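Local coordinates for major pilin backbone protein T-antigen, T13 (Streptococcus pyogenes, PDB 6BBT), which builds the shaft of the group A streptococcal pilus as its major subunit and is the T13 antigen used in serotyping, at residues T244-K249 against Y258-L263. Numbering follows the deposited sequence.
Sequences TTATLK and YVLGNL
Tyr258 reaches strand 244-249 first through its backbone: its N donates to the carbonyl O of Ala246 at 3.0 Å, with an N-H...O angle of 161° but from a point 49° out of the carbonyl plane, so the bond is nearly straight without using a lone-pair direction. Its side chain can be followed outward from there. Tyr258 CB lies 4.0 Å from CB of Leu248. With CG anti to the backbone N (chi1 173°), the ring sets off away from the strand, and Tyr258 CD2 passes CB of Ala246 at 4.2 Å; that methyl sits at the ring edge, near its plane, and not over a face. At the tip Tyr258 OH donates to the carbonyl O of Asn262 at 2.6 Å, in the carbonyl plane, and also bonds Leu234 N, so two backbone groups hold the phenol end in place.

Residues 258-263 follow the antiparallel hairpin of strands 242-250 and 253-257 in the C-terminal, all-beta domain (DUF7601 family; like the first domain, of the transthyretin clan), and lead across to strand 264-265, which belongs to a different sheet. On the way the chain reverses in a type II beta turn from Val259 to Asn262, closed by Asn262 N to Val259 O; Gly261, its third residue, has a positive phi, where a CB would press on the carbonyl O of Leu260.

Beyond the single direct backbone bond a water intervenes: it accepts from Ala246 N and lies 2.7 Å from Tyr258 O, to which it can donate. Leu260 packs on the same side of the strand as Ala246: its CD2 meets CB of Ala246, while Leu260 CD1 touches CG2 of Thr244 at 3.6 Å, the two side chains crossing at about a right angle. The hydroxyl of Thr244 is engaged elsewhere, with Asn277 and Glu236.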
loop_
_atom_site.group_PDB
_atom_site.type_symbol
_atom_site.label_atom_id
_atom_site.label_comp_id
_atom_site.label_asym_id
_atom_site.label_seq_id
_atom_site.Cartn_x
_atom_site.Cartn_y
_atom_site.Cartn_z
ATOM N N THR A 244 -34.972 11.321 -8.148
ATOM C CA THR A 244 -33.791 11.080 -7.318
ATOM C C THR A 244 -32.573 11.766 -7.914
ATOM O O THR A 244 -32.327 11.680 -9.128
ATOM C CB THR A 244 -33.536 9.573 -7.219
ATOM O OG1 THR A 244 -34.738 8.925 -6.762
ATOM C CG2 THR A 244 -32.380 9.260 -6.283
ATOM N N THR A 245 -31.826 12.456 -7.064
ATOM C CA THR A 245 -30.562 13.089 -7.439
ATOM C C THR A 245 -29.587 12.837 -6.293
ATOM O O THR A 245 -30.004 12.446 -5.197
ATOM C CB THR A 245 -30.721 14.612 -7.658
ATOM O OG1 THR A 245 -31.249 15.212 -6.476
ATOM C CG2 THR A 245 -31.670 14.910 -8.811
ATOM N N ALA A 246 -28.298 13.046 -6.538
ATOM C CA ALA A 246 -27.298 12.782 -5.511
ATOM C C ALA A 246 -26.141 13.750 -5.640
ATOM O O ALA A 246 -25.860 14.236 -6.742
ATOM C CB ALA A 246 -26.820 11.339 -5.592
ATOM N N THR A 247 -25.505 14.043 -4.503
ATOM C CA THR A 247 -24.317 14.870 -4.454
ATOM C C THR A 247 -23.200 14.074 -3.778
ATOM O O THR A 247 -23.459 13.238 -2.901
ATOM C CB THR A 247 -24.565 16.198 -3.680
ATOM O OG1 THR A 247 -24.999 15.903 -2.356
ATOM C CG2 THR A 247 -25.640 17.047 -4.346
ATOM N N LEU A 248 -21.967 14.334 -4.198
ATOM C CA LEU A 248 -20.786 13.747 -3.597
ATOM C C LEU A 248 -19.981 14.881 -2.992
ATOM O O LEU A 248 -19.610 15.823 -3.693
ATOM C CB LEU A 248 -19.966 12.992 -4.650
ATOM C CG LEU A 248 -18.565 12.518 -4.239
ATOM C CD1 LEU A 248 -18.642 11.516 -3.102
ATOM C CD2 LEU A 248 -17.852 11.898 -5.432
ATOM N N LYS A 249 -19.719 14.770 -1.696
ATOM C CA LYS A 249 -18.896 15.711 -0.944
ATOM C C LYS A 249 -17.574 14.993 -0.645
ATOM O O LYS A 249 -17.587 13.947 -0.021
ATOM C CB LYS A 249 -19.643 16.080 0.346
ATOM C CG LYS A 249 -18.931 17.029 1.296
ATOM C CD LYS A 249 -18.946 18.460 0.795
ATOM C CE LYS A 249 -17.969 19.335 1.575
ATOM N NZ LYS A 249 -18.294 19.406 3.027
ATOM N N TYR A 258 -23.286 13.712 -8.120
ATOM C CA TYR A 258 -22.969 12.326 -8.410
ATOM C C TYR A 258 -24.162 11.764 -9.170
ATOM O O TYR A 258 -25.294 11.806 -8.679
ATOM C CB TYR A 258 -22.683 11.519 -7.121
ATOM C CG TYR A 258 -22.533 10.052 -7.429
ATOM C CD1 TYR A 258 -21.435 9.586 -8.168
ATOM C CD2 TYR A 258 -23.512 9.139 -7.070
ATOM C CE1 TYR A 258 -21.323 8.245 -8.522
ATOM C CE2 TYR A 258 -23.396 7.788 -7.390
ATOM C CZ TYR A 258 -22.306 7.344 -8.121
ATOM O OH TYR A 258 -22.217 6.015 -8.477
ATOM N N VAL A 259 -23.908 11.260 -10.377
ATOM C CA VAL A 259 -24.917 10.600 -11.183
ATOM C C VAL A 259 -24.937 9.119 -10.813
ATOM O O VAL A 259 -23.955 8.401 -11.044
ATOM C CB VAL A 259 -24.596 10.713 -12.688
ATOM C CG1 VAL A 259 -25.591 9.908 -13.529
ATOM C CG2 VAL A 259 -24.588 12.181 -13.096
ATOM N N LEU A 260 -26.074 8.663 -10.292
ATOM C CA LEU A 260 -26.223 7.302 -9.818
ATOM C C LEU A 260 -26.011 6.359 -10.980
ATOM O O LEU A 260 -26.527 6.606 -12.060
ATOM C CB LEU A 260 -27.625 7.095 -9.212
ATOM C CG LEU A 260 -27.964 7.828 -7.911
ATOM C CD1 LEU A 260 -29.412 7.569 -7.535
ATOM C CD2 LEU A 260 -27.074 7.381 -6.784
ATOM N N GLY A 261 -25.237 5.300 -10.759
ATOM C CA GLY A 261 -24.811 4.373 -11.833
ATOM C C GLY A 261 -23.423 4.625 -12.415
ATOM O O GLY A 261 -22.896 3.765 -13.131
ATOM N N ASN A 262 -22.828 5.776 -12.108
ATOM C CA ASN A 262 -21.483 6.121 -12.580
ATOM C C ASN A 262 -20.395 5.590 -11.653
ATOM O O ASN A 262 -20.574 5.569 -10.455
ATOM C CB ASN A 262 -21.293 7.647 -12.705
ATOM C CG ASN A 262 -21.900 8.228 -13.980
ATOM O OD1 ASN A 262 -21.259 9.024 -14.645
ATOM N ND2 ASN A 262 -23.126 7.863 -14.304
ATOM N N LEU A 263 -19.261 5.191 -12.224
ATOM C CA LEU A 263 -18.091 4.802 -11.442
ATOM C C LEU A 263 -17.471 5.999 -10.791
ATOM O O LEU A 263 -17.293 7.018 -11.439
ATOM C CB LEU A 263 -17.012 4.137 -12.294
ATOM C CG LEU A 263 -17.105 2.635 -12.538
ATOM C CD1 LEU A 263 -15.854 2.208 -13.300
ATOM C CD2 LEU A 263 -17.260 1.837 -11.250
HETATM O O HOH W 1 -27.659 12.907 -9.373
#